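Local atomic coordinates of putative metal-dependent phosphoesterase (Bifidobacterium adolescentis, PDB entry 3O0F), a protein that acts as a metal-dependent phosphoesterase of the PHP family, binding iron, zinc and AMP and probably hydrolysing phosphate esters of nucleotides. Residues D124-V136 / I144-V158. Numbering follows the deposited sequence.
With AMP (adenosine monophosphate), chain B.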
ATOM      1  N   ASP A 124     -18.155 -15.552 -17.930  1.00 33.74           N
ATOM      2  CA  ASP A 124     -17.418 -16.816 -17.984  1.00 35.46           C
ATOM      3  C   ASP A 124     -17.279 -17.544 -16.657  1.00 34.27           C
ATOM      4  O   ASP A 124     -16.880 -18.695 -16.652  1.00 36.22           O
ATOM      5  CB  ASP A 124     -16.028 -16.570 -18.576  1.00 34.75           C
ATOM      6  CG  ASP A 124     -16.093 -16.007 -19.980  1.00 38.04           C
ATOM      7  OD1 ASP A 124     -17.102 -16.257 -20.658  1.00 44.29           O
ATOM      8  OD2 ASP A 124     -15.159 -15.303 -20.400  1.00 49.42           O
ATOM      9  N   PHE A 125     -17.571 -16.876 -15.538  1.00 36.26           N
ATOM     10  CA  PHE A 125     -17.364 -17.455 -14.207  1.00 34.81           C
ATOM     11  C   PHE A 125     -18.601 -17.253 -13.329  1.00 33.89           C
ATOM     12  O   PHE A 125     -19.350 -16.308 -13.511  1.00 33.76           O
ATOM     13  CB  PHE A 125     -16.164 -16.804 -13.514  1.00 35.55           C
ATOM     14  CG  PHE A 125     -14.838 -17.101 -14.158  1.00 38.31           C
ATOM     15  CD1 PHE A 125     -14.170 -18.284 -13.891  1.00 37.37           C
ATOM     16  CD2 PHE A 125     -14.237 -16.169 -15.010  1.00 35.48           C
ATOM     17  CE1 PHE A 125     -12.925 -18.556 -14.488  1.00 37.62           C
ATOM     18  CE2 PHE A 125     -12.988 -16.430 -15.613  1.00 33.80           C
ATOM     19  CZ  PHE A 125     -12.341 -17.629 -15.353  1.00 32.20           C
ATOM     20  N   PRO A 126     -18.794 -18.115 -12.336  1.00 35.80           N
ATOM     21  CA  PRO A 126     -19.967 -17.933 -11.465  1.00 36.27           C
ATOM     22  C   PRO A 126     -19.681 -16.906 -10.368  1.00 34.86           C
ATOM     23  O   PRO A 126     -19.475 -17.279  -9.209  1.00 31.54           O
ATOM     24  CB  PRO A 126     -20.165 -19.325 -10.867  1.00 35.64           C
ATOM     25  CG  PRO A 126     -18.749 -19.869 -10.761  1.00 36.38           C
ATOM     26  CD  PRO A 126     -17.975 -19.276 -11.932  1.00 35.89           C
ATOM     27  N   ILE A 127     -19.669 -15.627 -10.757  0.50 34.74           N
ATOM     28  CA  ILE A 127     -19.479 -14.494  -9.844  0.50 33.59           C
ATOM     29  C   ILE A 127     -20.486 -13.419 -10.216  0.50 32.79           C
ATOM     30  O   ILE A 127     -20.828 -13.262 -11.392  0.50 33.05           O
ATOM     31  CB  ILE A 127     -18.069 -13.898  -9.959  0.50 33.83           C
ATOM     32  CG1 ILE A 127     -17.086 -14.709  -9.116  0.50 35.66           C
ATOM     33  CG2 ILE A 127     -18.039 -12.432  -9.482  0.50 34.77           C
ATOM     34  CD1 ILE A 127     -17.348 -14.634  -7.648  0.50 37.35           C
ATOM     35  N   THR A 128     -20.973 -12.694  -9.212  1.00 31.12           N
ATOM     36  CA  THR A 128     -21.867 -11.553  -9.428  1.00 30.97           C
ATOM     37  C   THR A 128     -21.263 -10.386  -8.687  1.00 29.41           C
ATOM     38  O   THR A 128     -20.370 -10.556  -7.850  1.00 26.78           O
ATOM     39  CB  THR A 128     -23.291 -11.846  -8.882  1.00 32.75           C
ATOM     40  OG1 THR A 128     -23.237 -12.052  -7.459  1.00 27.03           O
ATOM     41  CG2 THR A 128     -23.909 -13.131  -9.558  1.00 29.91           C
ATOM     42  N   TRP A 129     -21.751  -9.193  -8.970  1.00 31.64           N
ATOM     43  CA  TRP A 129     -21.315  -8.032  -8.228  1.00 30.30           C
ATOM     44  C   TRP A 129     -21.529  -8.260  -6.741  1.00 31.62           C
ATOM     45  O   TRP A 129     -20.646  -7.952  -5.943  1.00 29.20           O
ATOM     46  CB  TRP A 129     -21.999  -6.756  -8.732  1.00 32.72           C
ATOM     47  CG  TRP A 129     -21.483  -5.516  -8.062  1.00 37.41           C
ATOM     48  CD1 TRP A 129     -22.214  -4.592  -7.364  1.00 42.69           C
ATOM     49  CD2 TRP A 129     -20.117  -5.086  -7.989  1.00 34.76           C
ATOM     50  NE1 TRP A 129     -21.388  -3.609  -6.872  1.00 43.90           N
ATOM     51  CE2 TRP A 129     -20.098  -3.881  -7.246  1.00 38.76           C
ATOM     52  CE3 TRP A 129     -18.911  -5.587  -8.496  1.00 40.91           C
ATOM     53  CZ2 TRP A 129     -18.922  -3.174  -6.991  1.00 36.70           C
ATOM     54  CZ3 TRP A 129     -17.735  -4.872  -8.247  1.00 41.14           C
ATOM     55  CH2 TRP A 129     -17.757  -3.679  -7.505  1.00 39.19           C
ATOM     56  N   ASP A 130     -22.661  -8.856  -6.352  1.00 30.32           N
ATOM     57  CA  ASP A 130     -22.906  -9.143  -4.932  1.00 30.84           C
ATOM     58  C   ASP A 130     -21.924 -10.106  -4.272  1.00 29.96           C
ATOM     59  O   ASP A 130     -21.702 -10.031  -3.060  1.00 29.78           O
ATOM     60  CB  ASP A 130     -24.311  -9.699  -4.700  1.00 36.63           C
ATOM     61  CG  ASP A 130     -25.397  -8.640  -4.836  1.00 43.34           C
ATOM     62  OD1 ASP A 130     -25.068  -7.442  -4.930  1.00 50.79           O
ATOM     63  OD2 ASP A 130     -26.592  -9.026  -4.844  1.00 60.00           O
ATOM     64  N   ASP A 131     -21.386 -11.058  -5.016  1.00 26.59           N
ATOM     65  CA  ASP A 131     -20.386 -11.941  -4.425  1.00 27.28           C
ATOM     66  C   ASP A 131     -19.137 -11.111  -4.094  1.00 24.71           C
ATOM     67  O   ASP A 131     -18.496 -11.302  -3.056  1.00 24.71           O
ATOM     68  CB  ASP A 131     -20.041 -13.094  -5.378  1.00 29.06           C
ATOM     69  CG  ASP A 131     -21.268 -13.924  -5.765  1.00 38.00           C
ATOM     70  OD1 ASP A 131     -22.249 -13.980  -4.970  1.00 38.60           O
ATOM     71  OD2 ASP A 131     -21.251 -14.520  -6.872  1.00 33.58           O
ATOM     72  N   VAL A 132     -18.825 -10.151  -4.955  1.00 26.94           N
ATOM     73  CA  VAL A 132     -17.657  -9.270  -4.702  1.00 26.88           C
ATOM     74  C   VAL A 132     -17.943  -8.352  -3.530  1.00 28.33           C
ATOM     75  O   VAL A 132     -17.109  -8.200  -2.622  1.00 27.68           O
ATOM     76  CB  VAL A 132     -17.251  -8.450  -5.933  1.00 25.32           C
ATOM     77  CG1 VAL A 132     -16.044  -7.548  -5.600  1.00 23.81           C
ATOM     78  CG2 VAL A 132     -16.939  -9.386  -7.104  1.00 21.54           C
ATOM     79  N   LEU A 133     -19.115  -7.730  -3.549  1.00 28.93           N
ATOM     80  CA  LEU A 133     -19.536  -6.882  -2.445  1.00 30.06           C
ATOM     81  C   LEU A 133     -19.486  -7.652  -1.125  1.00 30.93           C
ATOM     82  O   LEU A 133     -19.129  -7.084  -0.111  1.00 29.84           O
ATOM     83  CB  LEU A 133     -20.932  -6.295  -2.682  1.00 33.32           C
ATOM     84  CG  LEU A 133     -21.079  -5.127  -3.663  1.00 37.99           C
ATOM     85  CD1 LEU A 133     -22.533  -4.601  -3.631  1.00 37.60           C
ATOM     86  CD2 LEU A 133     -20.071  -4.002  -3.373  1.00 31.52           C
ATOM     87  N   ALA A 134     -19.791  -8.950  -1.140  1.00 31.09           N
ATOM     88  CA  ALA A 134     -19.625  -9.773   0.065  1.00 30.84           C
ATOM     89  C   ALA A 134     -18.198  -9.852   0.597  1.00 30.08           C
ATOM     90  O   ALA A 134     -18.007 -10.146   1.793  1.00 26.00           O
ATOM     91  CB  ALA A 134     -20.225 -11.211  -0.145  1.00 33.98           C
ATOM     92  N   GLN A 135     -17.190  -9.570  -0.251  1.00 27.44           N
ATOM     93  CA  GLN A 135     -15.775  -9.665   0.168  1.00 26.03           C
ATOM     94  C   GLN A 135     -15.192  -8.304   0.592  1.00 26.00           C
ATOM     95  O   GLN A 135     -14.042  -8.238   1.060  1.00 19.94           O
ATOM     96  CB  GLN A 135     -14.904 -10.245  -0.962  1.00 25.36           C
ATOM     97  CG  GLN A 135     -15.243 -11.667  -1.386  1.00 27.30           C
ATOM     98  CD  GLN A 135     -15.158 -12.678  -0.249  1.00 29.34           C
ATOM     99  OE1 GLN A 135     -14.270 -12.607   0.587  1.00 30.80           O
ATOM    100  NE2 GLN A 135     -16.110 -13.608  -0.204  1.00 27.27           N
ATOM    101  N   VAL A 136     -15.979  -7.237   0.397  1.00 24.70           N
ATOM    102  CA  VAL A 136     -15.628  -5.872   0.798  1.00 26.18           C
ATOM    103  C   VAL A 136     -16.055  -5.627   2.267  1.00 27.09           C
ATOM    104  O   VAL A 136     -17.221  -5.309   2.521  1.00 31.30           O
ATOM    105  CB  VAL A 136     -16.338  -4.880  -0.153  1.00 26.69           C
ATOM    106  CG1 VAL A 136     -16.080  -3.466   0.224  1.00 27.91           C
ATOM    107  CG2 VAL A 136     -15.905  -5.123  -1.590  1.00 29.81           C
ATOM    108  N   ILE A 144     -11.881  -0.665  -2.941  1.00 20.61           N
ATOM    109  CA  ILE A 144     -12.080  -1.903  -3.681  1.00 18.97           C
ATOM    110  C   ILE A 144     -11.048  -2.070  -4.803  1.00 22.35           C
ATOM    111  O   ILE A 144     -10.552  -1.101  -5.368  1.00 25.16           O
ATOM    112  CB  ILE A 144     -13.457  -1.892  -4.328  1.00 20.64           C
ATOM    113  CG1 ILE A 144     -13.950  -3.319  -4.628  1.00 25.71           C
ATOM    114  CG2 ILE A 144     -13.409  -1.044  -5.616  1.00 23.08           C
ATOM    115  CD1 ILE A 144     -15.455  -3.404  -4.996  1.00 31.95           C
ATOM    116  N   GLY A 145     -10.764  -3.308  -5.169  1.00 21.91           N
ATOM    117  CA  GLY A 145      -9.927  -3.552  -6.326  1.00 22.32           C
ATOM    118  C   GLY A 145      -9.956  -5.014  -6.703  1.00 21.69           C
ATOM    119  O   GLY A 145     -10.867  -5.746  -6.316  1.00 17.85           O
ATOM    120  N   ARG A 146      -8.947  -5.442  -7.459  1.00 22.64           N
ATOM    121  CA  ARG A 146      -8.863  -6.854  -7.886  1.00 21.62           C
ATOM    122  C   ARG A 146      -8.821  -7.887  -6.762  1.00 17.94           C
ATOM    123  O   ARG A 146      -9.368  -8.982  -6.936  1.00 26.12           O
ATOM    124  CB  ARG A 146      -7.721  -7.055  -8.889  1.00 22.24           C
ATOM    125  CG  ARG A 146      -8.054  -6.488 -10.280  1.00 25.23           C
ATOM    126  CD  ARG A 146      -6.823  -5.960 -10.953  1.00 36.24           C
ATOM    127  NE  ARG A 146      -5.861  -6.992 -11.248  1.00 37.10           N
ATOM    128  CZ  ARG A 146      -4.538  -6.880 -11.171  1.00 39.22           C
ATOM    129  NH1 ARG A 146      -3.945  -5.782 -10.746  1.00 39.31           N
ATOM    130  NH2 ARG A 146      -3.792  -7.926 -11.491  1.00 43.65           N
ATOM    131  N   PRO A 147      -8.179  -7.590  -5.616  1.00 18.18           N
ATOM    132  CA  PRO A 147      -8.207  -8.611  -4.565  1.00 15.79           C
ATOM    133  C   PRO A 147      -9.586  -9.078  -4.120  1.00 17.24           C
ATOM    134  O   PRO A 147      -9.731 -10.239  -3.780  1.00 15.60           O
ATOM    135  CB  PRO A 147      -7.492  -7.929  -3.398  1.00 17.25           C
ATOM    136  CG  PRO A 147      -6.521  -7.058  -4.047  1.00 21.55           C
ATOM    137  CD  PRO A 147      -7.271  -6.483  -5.238  1.00 16.54           C
ATOM    138  N   HIS A 148     -10.568  -8.180  -4.118  1.00 16.80           N
ATOM    139  CA  HIS A 148     -11.922  -8.509  -3.770  1.00 18.33           C
ATOM    140  C   HIS A 148     -12.601  -9.369  -4.830  1.00 19.51           C
ATOM    141  O   HIS A 148     -13.397 -10.221  -4.489  1.00 20.75           O
ATOM    142  CB  HIS A 148     -12.736  -7.235  -3.481  1.00 19.55           C
ATOM    143  CG  HIS A 148     -12.103  -6.374  -2.434  1.00 16.27           C
ATOM    144  ND1 HIS A 148     -11.257  -5.337  -2.744  1.00 14.21           N
ATOM    145  CD2 HIS A 148     -12.123  -6.453  -1.085  1.00 18.40           C
ATOM    146  CE1 HIS A 148     -10.778  -4.814  -1.631  1.00 14.68           C
ATOM    147  NE2 HIS A 148     -11.318  -5.456  -0.607  1.00 16.68           N
ATOM    148  N   ILE A 149     -12.282  -9.140  -6.100  1.00 18.98           N
ATOM    149  CA  ILE A 149     -12.668 -10.055  -7.162  1.00 18.74           C
ATOM    150  C   ILE A 149     -12.020 -11.427  -6.946  1.00 18.92           C
ATOM    151  O   ILE A 149     -12.699 -12.450  -7.000  1.00 19.09           O
ATOM    152  CB  ILE A 149     -12.266  -9.570  -8.584  1.00 18.26           C
ATOM    153  CG1 ILE A 149     -12.798  -8.167  -8.889  1.00 16.66           C
ATOM    154  CG2 ILE A 149     -12.788 -10.569  -9.651  1.00 19.26           C
ATOM    155  CD1 ILE A 149     -12.498  -7.686 -10.329  1.00 19.47           C
ATOM    156  N   ALA A 150     -10.708 -11.461  -6.728  1.00 21.17           N
ATOM    157  CA  ALA A 150     -10.022 -12.743  -6.485  1.00 20.53           C
ATOM    158  C   ALA A 150     -10.678 -13.478  -5.335  1.00 23.62           C
ATOM    159  O   ALA A 150     -10.988 -14.658  -5.456  1.00 22.72           O
ATOM    160  CB  ALA A 150      -8.526 -12.525  -6.210  1.00 21.23           C
ATOM    161  N   ASP A 151     -10.913 -12.775  -4.219  1.00 23.38           N
ATOM    162  CA  ASP A 151     -11.597 -13.369  -3.074  1.00 25.62           C
ATOM    163  C   ASP A 151     -12.975 -13.947  -3.426  1.00 27.15           C
ATOM    164  O   ASP A 151     -13.331 -15.023  -2.946  1.00 22.89           O
ATOM    165  CB  ASP A 151     -11.761 -12.347  -1.936  1.00 22.66           C
ATOM    166  CG  ASP A 151     -10.413 -11.959  -1.278  1.00 37.49           C
ATOM    167  OD1 ASP A 151      -9.394 -12.698  -1.484  1.00 29.33           O
ATOM    168  OD2 ASP A 151     -10.376 -10.901  -0.559  1.00 32.64           O
ATOM    169  N   ALA A 152     -13.763 -13.225  -4.225  1.00 27.36           N
ATOM    170  CA  ALA A 152     -15.078 -13.728  -4.609  1.00 28.93           C
ATOM    171  C   ALA A 152     -14.934 -15.028  -5.427  1.00 28.95           C
ATOM    172  O   ALA A 152     -15.751 -15.953  -5.276  1.00 30.09           O
ATOM    173  CB  ALA A 152     -15.871 -12.681  -5.366  1.00 26.39           C
ATOM    174  N   LEU A 153     -13.879 -15.112  -6.244  1.00 27.79           N
ATOM    175  CA  LEU A 153     -13.638 -16.289  -7.097  1.00 28.43           C
ATOM    176  C   LEU A 153     -13.154 -17.453  -6.262  1.00 28.87           C
ATOM    177  O   LEU A 153     -13.376 -18.600  -6.633  1.00 32.85           O
ATOM    178  CB  LEU A 153     -12.630 -16.009  -8.240  1.00 26.77           C
ATOM    179  CG  LEU A 153     -13.137 -15.117  -9.375  1.00 27.53           C
ATOM    180  CD1 LEU A 153     -11.977 -14.477 -10.126  1.00 14.77           C
ATOM    181  CD2 LEU A 153     -14.084 -15.844 -10.314  1.00 23.13           C
ATOM    182  N   VAL A 154     -12.509 -17.172  -5.135  1.00 29.81           N
ATOM    183  CA  VAL A 154     -12.137 -18.234  -4.174  1.00 30.87           C
ATOM    184  C   VAL A 154     -13.383 -18.671  -3.388  1.00 32.58           C
ATOM    185  O   VAL A 154     -13.634 -19.865  -3.268  1.00 37.94           O
ATOM    186  CB  VAL A 154     -10.985 -17.790  -3.233  1.00 30.84           C
ATOM    187  CG1 VAL A 154     -10.746 -18.842  -2.127  1.00 34.56           C
ATOM    188  CG2 VAL A 154      -9.718 -17.504  -4.047  1.00 24.04           C
ATOM    189  N   ALA A 155     -14.201 -17.725  -2.907  1.00 32.71           N
ATOM    190  CA  ALA A 155     -15.475 -18.082  -2.225  1.00 34.98           C
ATOM    191  C   ALA A 155     -16.437 -18.896  -3.107  1.00 37.20           C
ATOM    192  O   ALA A 155     -17.257 -19.674  -2.593  1.00 37.60           O
ATOM    193  CB  ALA A 155     -16.181 -16.851  -1.709  1.00 34.64           C
ATOM    194  N   ALA A 156     -16.358 -18.692  -4.419  1.00 39.11           N
ATOM    195  CA  ALA A 156     -17.198 -19.399  -5.389  1.00 38.76           C
ATOM    196  C   ALA A 156     -16.590 -20.748  -5.789  1.00 41.24           C
ATOM    197  O   ALA A 156     -17.223 -21.533  -6.487  1.00 42.91           O
ATOM    198  CB  ALA A 156     -17.420 -18.529  -6.637  1.00 37.53           C
ATOM    199  N   GLY A 157     -15.354 -20.999  -5.376  1.00 40.92           N
ATOM    200  CA  GLY A 157     -14.708 -22.284  -5.583  1.00 42.50           C
ATOM    201  C   GLY A 157     -13.921 -22.398  -6.873  1.00 43.19           C
ATOM    202  O   GLY A 157     -13.492 -23.492  -7.228  1.00 45.16           O
ATOM    203  N   VAL A 158     -13.708 -21.286  -7.574  1.00 40.29           N
ATOM    204  CA  VAL A 158     -13.039 -21.327  -8.870  1.00 38.60           C
ATOM    205  C   VAL A 158     -11.533 -21.504  -8.719  1.00 40.66           C
ATOM    206  O   VAL A 158     -10.902 -22.115  -9.588  1.00 39.78           O
ATOM    207  CB  VAL A 158     -13.307 -20.048  -9.689  1.00 38.21           C
ATOM    208  CG1 VAL A 158     -12.534 -20.082 -11.034  1.00 39.00           C
ATOM    209  CG2 VAL A 158     -14.791 -19.873  -9.941  1.00 31.46           C
TER
HETATM  210  P   AMP B 301      -5.650  -3.366  -8.357  1.00 24.64           P
HETATM  211  O1P AMP B 301      -4.972  -2.178  -7.779  1.00 19.33           O
HETATM  212  O2P AMP B 301      -7.130  -3.283  -8.087  1.00 21.47           O
HETATM  213  O3P AMP B 301      -5.296  -3.662  -9.816  1.00 24.68           O
HETATM  214  O5' AMP B 301      -5.136  -4.633  -7.515  1.00 23.07           O
HETATM  215  C5' AMP B 301      -3.794  -5.044  -7.609  1.00 30.01           C
HETATM  216  C4' AMP B 301      -3.295  -5.214  -6.206  1.00 33.63           C
HETATM  217  O4' AMP B 301      -3.751  -6.454  -5.599  1.00 33.11           O
HETATM  218  C3' AMP B 301      -1.771  -5.220  -6.174  1.00 34.80           C
HETATM  219  O3' AMP B 301      -1.322  -3.991  -5.619  1.00 30.94           O
HETATM  220  C2' AMP B 301      -1.559  -6.354  -5.185  1.00 41.02           C
HETATM  221  O2' AMP B 301      -0.282  -6.781  -4.709  1.00 45.31           O
HETATM  222  C1' AMP B 301      -2.878  -6.666  -4.492  1.00 27.50           C
HETATM  223  N9  AMP B 301      -2.933  -8.031  -3.937  1.00 31.89           N
HETATM  224  C8  AMP B 301      -3.485  -8.348  -2.763  1.00 29.98           C
HETATM  225  N7  AMP B 301      -3.385  -9.676  -2.543  1.00 24.62           N
HETATM  226  C5  AMP B 301      -2.758 -10.226  -3.595  1.00 25.10           C
HETATM  227  C6  AMP B 301      -2.330 -11.577  -3.996  1.00 24.00           C
HETATM  228  N6  AMP B 301      -2.555 -12.669  -3.194  1.00 27.19           N
HETATM  229  N1  AMP B 301      -1.725 -11.694  -5.195  1.00 28.19           N
HETATM  230  C2  AMP B 301      -1.488 -10.656  -6.017  1.00 24.76           C
HETATM  231  N3  AMP B 301      -1.843  -9.401  -5.710  1.00 26.14           N
HETATM  232  C4  AMP B 301      -2.461  -9.131  -4.527  1.00 31.79           C
HETATM  233  O   HOH W   1     -11.771  -9.821   1.374  1.00 31.15           O
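Val132 and Gln135 of the short helix 129-133 and the turn after it lie across His148 and Ala152 of helix 146-155. The two helices cross at 105° in a helical part of this PHP-family protein, beside the long helix 97-124. A capping box between Thr128 and Asp131 starts the shorter helix, and a Schellman motif at Gly157 ends the longer one. Val132 points CG2 at Ala152 CB, 3.9 Å away, while its CG1, anti to the backbone N (chi1 179°), meets His148 CB and O. Gln135 bends at chi2 and crosses Asp151 at a slant, its CG and OE1 both against Asp151 CB. Its amide plane is turned 75° from that carboxylate, and NE2 ends near Ala155 CB. A water bridges Gln135 O and Asp151 OD2, while Asp151 OD1 forms a salt bridge with Arg162 of the AMP site. Ile144 CD1 reaches Trp129 CH2 at 3.4 Å and also touches Val136 CG2. At the far end, in the conformer given, Ile127 CG1 lies against Leu153 CD2, the two side chains crossing at about a right angle. Phe125 and Pro126 continue this apolar seam onto the two methyls of Val158. Away from the seam, the start of helix 146-155 faces the AMP phosphate. Arg146 N donates to O2P, and its bent side chain brings NH1 to O3P at 2.7 Å, with O3P in the guanidinium plane. An alanine in place of Arg146 would probably leave O3P without this charged mate and weaken the hold on the phosphate. His148 turns its ring edge to the turn: its NE2 bonds to Ser24 O, its ND1 accepts from Gly145 N, and its CD2 faces Gln135 O in plane at 3.4 Å.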